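Long-range contacts in sulfur carrier protein CysO (Mycobacterium tuberculosis, PDB 3DWG), which probably serves, in its thiocarboxylated form, as the sulfur donor for the CysM-dependent pathway of cysteine biosynthesis: residues R12-G17 and S40-R45; V59-N64 and V84-A89. One frame throughout, in Å; residues are numbered along the deposited sequence.

Contact 1 (R12-G17 and S40-R45); sequences RPHTGG and SGISER
Arg12 takes no part through its side chain: NE bonds to Ile7 O, and NH1 makes a salt bridge to an acidic side chain on the chain of another protein. Its carbonyl closes the turn instead, since Arg12 O accepts from both Thr15 N and Gly17 N. Most of the contact rests on His14. CG lies anti to the carbonyl carbon (chi1 -65°), and from there the imidazole reaches into the bend at Ser40-Gly41 and is held at both nitrogens. ND1 donates to Ser40 O over 3.3 Å, nearly straight and on a lone pair in the carbonyl plane. At the other nitrogen, Arg45 NH1 donates to His14 NE2 over 3.0 Å. Both partners lie in the ring plane, so the two bonds fix its rotation and are consistent with a neutral imidazole protonated at ND1. Arg45 CG, anti to the carbonyl carbon, comes to 3.5 Å from His14 NE2, and bends at chi2 and chi3 fold the chain back so that NH1 reaches the same nitrogen; guanidinium and ring planes stand 54° apart. Over one ring face, toward the rim, sits Ile42 CA. A water donates to His14 O and to Ser40 O, giving the serine carbonyl a second donor. Next, Thr15 lays CG2 4.0 Å from Ile42 CD1, while its OG1 bonds to Gln18 O. The contact thus ties the loop joining antiparallel strands 3-6 and 20-23 to the Ser40-Gly41 bend and short helix 42-46, where Ile42 also packs on Leu35 of helix 28-38.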
loop_
_atom_site.group_PDB
_atom_site.type_symbol
_atom_site.label_atom_id
_atom_site.label_comp_id
_atom_site.label_asym_id
_atom_site.label_seq_id
_atom_site.Cartn_x
_atom_site.Cartn_y
_atom_site.Cartn_z
ATOM N N ARG C 12 -4.541 3.492 -36.536
ATOM C CA ARG C 12 -4.529 2.274 -37.352
ATOM C C ARG C 12 -5.256 2.368 -38.717
ATOM O O ARG C 12 -4.996 1.559 -39.601
ATOM C CB ARG C 12 -5.062 1.118 -36.517
ATOM C CG ARG C 12 -4.031 0.609 -35.519
ATOM C CD ARG C 12 -4.606 -0.502 -34.618
ATOM N NE ARG C 12 -3.877 -0.489 -33.354
ATOM C CZ ARG C 12 -4.198 -1.167 -32.265
ATOM N NH1 ARG C 12 -5.246 -1.974 -32.281
ATOM N NH2 ARG C 12 -3.450 -1.036 -31.168
ATOM N N PRO C 13 -6.158 3.330 -38.880
ATOM C CA PRO C 13 -6.663 3.512 -40.250
ATOM C C PRO C 13 -5.575 3.902 -41.247
ATOM O O PRO C 13 -5.807 3.798 -42.469
ATOM C CB PRO C 13 -7.609 4.694 -40.094
ATOM C CG PRO C 13 -8.143 4.535 -38.708
ATOM C CD PRO C 13 -6.859 4.236 -37.949
ATOM N N HIS C 14 -4.425 4.378 -40.765
ATOM C CA HIS C 14 -3.316 4.708 -41.680
ATOM C C HIS C 14 -2.462 3.530 -42.013
ATOM O O HIS C 14 -1.710 3.551 -43.010
ATOM C CB HIS C 14 -2.444 5.815 -41.089
ATOM C CG HIS C 14 -3.170 7.097 -40.949
ATOM N ND1 HIS C 14 -3.242 8.013 -41.977
ATOM C CD2 HIS C 14 -3.888 7.617 -39.923
ATOM C CE1 HIS C 14 -3.982 9.039 -41.591
ATOM N NE2 HIS C 14 -4.387 8.823 -40.351
ATOM N N THR C 15 -2.538 2.498 -41.187
ATOM C CA THR C 15 -1.689 1.345 -41.339
ATOM C C THR C 15 -2.490 0.108 -41.750
ATOM O O THR C 15 -2.062 -0.995 -41.479
ATOM C CB THR C 15 -0.920 1.037 -40.048
ATOM O OG1 THR C 15 -1.862 0.909 -38.947
ATOM C CG2 THR C 15 0.067 2.169 -39.734
ATOM N N GLY C 16 -3.623 0.303 -42.417
ATOM C CA GLY C 16 -4.452 -0.832 -42.830
ATOM C C GLY C 16 -4.938 -1.671 -41.663
ATOM O O GLY C 16 -5.139 -2.901 -41.780
ATOM N N GLY C 17 -5.090 -1.030 -40.526
ATOM C CA GLY C 17 -5.484 -1.720 -39.318
ATOM C C GLY C 17 -4.428 -2.425 -38.504
ATOM O O GLY C 17 -4.722 -2.976 -37.492
ATOM N N SER C 40 0.668 6.576 -45.844
ATOM C CA SER C 40 0.377 7.950 -46.170
ATOM C C SER C 40 -0.526 8.606 -45.146
ATOM O O SER C 40 -1.521 8.016 -44.737
ATOM C CB SER C 40 -0.302 7.969 -47.557
ATOM O OG SER C 40 -0.380 9.281 -48.076
ATOM N N GLY C 41 -0.162 9.819 -44.725
ATOM C CA GLY C 41 -0.992 10.648 -43.853
ATOM C C GLY C 41 -0.643 10.484 -42.381
ATOM O O GLY C 41 -1.136 11.247 -41.536
ATOM N N ILE C 42 0.192 9.497 -42.063
ATOM C CA ILE C 42 0.420 9.184 -40.644
ATOM C C ILE C 42 1.250 10.299 -40.012
ATOM O O ILE C 42 0.953 10.711 -38.923
ATOM C CB ILE C 42 0.989 7.743 -40.382
ATOM C CG1 ILE C 42 0.766 7.330 -38.912
ATOM C CG2 ILE C 42 2.482 7.570 -40.825
ATOM C CD1 ILE C 42 1.094 5.890 -38.602
ATOM N N SER C 43 2.263 10.821 -40.711
ATOM C CA SER C 43 3.142 11.805 -40.060
ATOM C C SER C 43 2.416 13.079 -39.654
ATOM O O SER C 43 2.664 13.613 -38.575
ATOM C CB SER C 43 4.377 12.138 -40.895
ATOM O OG SER C 43 3.983 12.560 -42.160
ATOM N N GLU C 44 1.493 13.555 -40.494
ATOM C CA GLU C 44 0.722 14.726 -40.166
ATOM C C GLU C 44 -0.075 14.572 -38.859
ATOM O O GLU C 44 -0.307 15.564 -38.159
ATOM C CB GLU C 44 -0.225 15.076 -41.320
ATOM N N ARG C 45 -0.498 13.343 -38.554
ATOM C CA ARG C 45 -1.200 13.052 -37.301
ATOM C C ARG C 45 -0.317 13.116 -36.059
ATOM O O ARG C 45 -0.795 13.347 -34.940
ATOM C CB ARG C 45 -1.855 11.654 -37.353
ATOM C CG ARG C 45 -2.736 11.343 -38.579
ATOM C CD ARG C 45 -4.075 12.045 -38.554
ATOM N NE ARG C 45 -4.815 11.852 -37.286
ATOM C CZ ARG C 45 -5.585 10.805 -36.971
ATOM N NH1 ARG C 45 -5.733 9.764 -37.803
ATOM N NH2 ARG C 45 -6.192 10.784 -35.785
HETATM O O HOH W 1 -2.637 5.579 -45.140
#

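Contact 2 (V59-N64 and V84-A89); sequences VNIYVN and VTILPA
Val84 stands opposite Val63 in a non-hydrogen-bonded pair, and its CG1 branch, anti to the backbone N, crosses obliquely to meet Ile61 CG2 at 3.8 Å. Thr85 comes next, in a hydrogen-bonded pair with Tyr62: Thr85 N donates to Tyr62 O over 2.9 Å, and Tyr62 N returns a bond to Thr85 O over 3.0 Å. That same Thr85 O lies at the edge of the tyrosine ring, close to CD1, while Thr85 OG1 holds a water that also reaches Tyr62 O weakly. Ile86 points to the same face as Val84; its CG2 runs alongside Val59 CG1 at 4.1 Å, and Leu46 of helix 42-46 packs on both residues. These antiparallel strands belong to the mixed sheet of the ubiquitin-like beta-grasp fold, ordered 20-23, 3-6, 83-88, 59-63, 66-67, with strand 83-88 central and bonded to strand 3-6 on its far side. Leu87 turns to the other face. Leu87 O takes Asn60 N over 2.8 Å, nearly along the C=O axis, Leu87 N donates back to Asn60 O over 2.9 Å, and Leu87 CD1 meets Tyr62 CE1 at 4.1 Å, the two side chains crossing at about a right angle. Side chains from another protein's chain meet this face, an aromatic one packing on Leu87 and an acidic one bonding to Tyr62 OH. At Pro88 the carbonyl joins Asn60 ND2 through a water. Ala89 then leaves the strand, its CA 3.9 Å from Asn60 ND2.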
loop_
_atom_site.group_PDB
_atom_site.type_symbol
_atom_site.label_atom_id
_atom_site.label_comp_id
_atom_site.label_asym_id
_atom_site.label_seq_id
_atom_site.Cartn_x
_atom_site.Cartn_y
_atom_site.Cartn_z
ATOM N N VAL C 59 0.473 13.777 -28.453
ATOM C CA VAL C 59 1.106 12.518 -28.862
ATOM C C VAL C 59 2.348 12.332 -28.033
ATOM O O VAL C 59 3.143 13.270 -27.855
ATOM C CB VAL C 59 1.438 12.530 -30.387
ATOM C CG1 VAL C 59 2.100 11.221 -30.823
ATOM C CG2 VAL C 59 0.171 12.670 -31.211
ATOM N N ASN C 60 2.542 11.111 -27.539
ATOM C CA ASN C 60 3.753 10.714 -26.838
ATOM C C ASN C 60 4.433 9.618 -27.602
ATOM O O ASN C 60 3.784 8.698 -28.111
ATOM C CB ASN C 60 3.416 10.213 -25.410
ATOM C CG ASN C 60 2.921 11.327 -24.521
ATOM O OD1 ASN C 60 3.438 12.478 -24.559
ATOM N ND2 ASN C 60 1.884 11.022 -23.703
ATOM N N ILE C 61 5.745 9.747 -27.753
ATOM C CA ILE C 61 6.519 8.697 -28.402
ATOM C C ILE C 61 7.709 8.279 -27.561
ATOM O O ILE C 61 8.415 9.104 -26.970
ATOM C CB ILE C 61 6.992 9.139 -29.830
ATOM C CG1 ILE C 61 5.759 9.631 -30.602
ATOM C CG2 ILE C 61 7.691 7.959 -30.525
ATOM C CD1 ILE C 61 5.979 9.993 -32.139
ATOM N N TYR C 62 7.936 6.959 -27.506
ATOM C CA TYR C 62 8.991 6.375 -26.702
ATOM C C TYR C 62 9.871 5.448 -27.562
ATOM O O TYR C 62 9.365 4.760 -28.421
ATOM C CB TYR C 62 8.366 5.568 -25.540
ATOM C CG TYR C 62 7.310 6.313 -24.756
ATOM C CD1 TYR C 62 6.007 6.351 -25.210
ATOM C CD2 TYR C 62 7.623 6.974 -23.572
ATOM C CE1 TYR C 62 5.054 7.047 -24.552
ATOM C CE2 TYR C 62 6.636 7.699 -22.872
ATOM C CZ TYR C 62 5.365 7.682 -23.368
ATOM O OH TYR C 62 4.305 8.351 -22.774
ATOM N N VAL C 63 11.177 5.546 -27.359
ATOM C CA VAL C 63 12.136 4.653 -28.033
ATOM C C VAL C 63 12.688 3.806 -26.897
ATOM O O VAL C 63 13.249 4.362 -25.939
ATOM C CB VAL C 63 13.287 5.476 -28.725
ATOM C CG1 VAL C 63 14.384 4.511 -29.190
ATOM C CG2 VAL C 63 12.732 6.292 -29.887
ATOM N N ASN C 64 12.552 2.478 -27.015
ATOM C CA ASN C 64 12.918 1.537 -25.913
ATOM C C ASN C 64 12.431 2.038 -24.527
ATOM O O ASN C 64 13.177 2.093 -23.540
ATOM C CB ASN C 64 14.392 1.246 -25.856
ATOM C CG ASN C 64 14.878 0.600 -27.118
ATOM O OD1 ASN C 64 14.150 -0.159 -27.759
ATOM N ND2 ASN C 64 16.101 0.942 -27.510
ATOM N N VAL C 84 9.687 1.258 -30.984
ATOM C CA VAL C 84 9.133 2.593 -30.927
ATOM C C VAL C 84 7.642 2.490 -30.579
ATOM O O VAL C 84 6.896 1.705 -31.214
ATOM C CB VAL C 84 9.297 3.373 -32.299
ATOM C CG1 VAL C 84 8.562 4.676 -32.233
ATOM C CG2 VAL C 84 10.795 3.580 -32.582
ATOM N N THR C 85 7.205 3.242 -29.546
ATOM C CA THR C 85 5.810 3.172 -29.075
ATOM C C THR C 85 5.138 4.533 -29.237
ATOM O O THR C 85 5.664 5.527 -28.743
ATOM C CB THR C 85 5.814 2.796 -27.577
ATOM O OG1 THR C 85 6.582 1.597 -27.389
ATOM C CG2 THR C 85 4.352 2.636 -27.051
ATOM N N ILE C 86 4.001 4.588 -29.901
ATOM C CA ILE C 86 3.266 5.815 -30.084
ATOM C C ILE C 86 1.953 5.736 -29.294
ATOM O O ILE C 86 1.202 4.772 -29.474
ATOM C CB ILE C 86 2.932 6.011 -31.632
ATOM C CG1 ILE C 86 4.269 6.026 -32.396
ATOM C CG2 ILE C 86 2.121 7.237 -31.859
ATOM C CD1 ILE C 86 4.025 6.117 -33.900
ATOM N N LEU C 87 1.689 6.738 -28.475
ATOM C CA LEU C 87 0.435 6.696 -27.654
ATOM C C LEU C 87 -0.156 8.111 -27.579
ATOM O O LEU C 87 0.602 9.090 -27.457
ATOM C CB LEU C 87 0.776 6.273 -26.212
ATOM C CG LEU C 87 1.240 4.846 -26.026
ATOM C CD1 LEU C 87 1.785 4.602 -24.645
ATOM C CD2 LEU C 87 0.043 3.889 -26.337
ATOM N N PRO C 88 -1.481 8.237 -27.636
ATOM C CA PRO C 88 -2.110 9.529 -27.350
ATOM C C PRO C 88 -2.018 9.810 -25.844
ATOM O O PRO C 88 -1.841 8.882 -25.034
ATOM C CB PRO C 88 -3.618 9.307 -27.675
ATOM C CG PRO C 88 -3.798 7.911 -27.548
ATOM C CD PRO C 88 -2.482 7.152 -27.785
ATOM N N ALA C 89 -2.095 11.087 -25.523
ATOM C CA ALA C 89 -1.978 11.529 -24.112
ATOM C C ALA C 89 -3.217 11.185 -23.291
ATOM O O ALA C 89 -4.251 11.723 -23.555
ATOM C CB ALA C 89 -1.774 12.993 -24.064
HETATM O O HOH W 2 0.132 8.751 -23.178
HETATM O O HOH W 3 9.316 1.770 -26.827
#

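In the fold
Contact 2 is the deep one: all its touching residues are buried near the centre of the chain, and a regular backbone ladder joins two strands of one sheet. Contact 1 lies further out, partly buried, and binds a loop to a short helix and the bend before it, mainly through one imidazole. Backbone pairing with apolar branches thus gives way to side-chain polarity and a bridging water. The two meet where helix 42-46 leads on toward strand 59-63: Arg45 O packs on Val59 CG2 at 3.9 Å. Chains of another protein reach both, at the Arg12 side chain in contact 1 and more widely along the Tyr62-Leu87 face and the Ala89 backbone of contact 2.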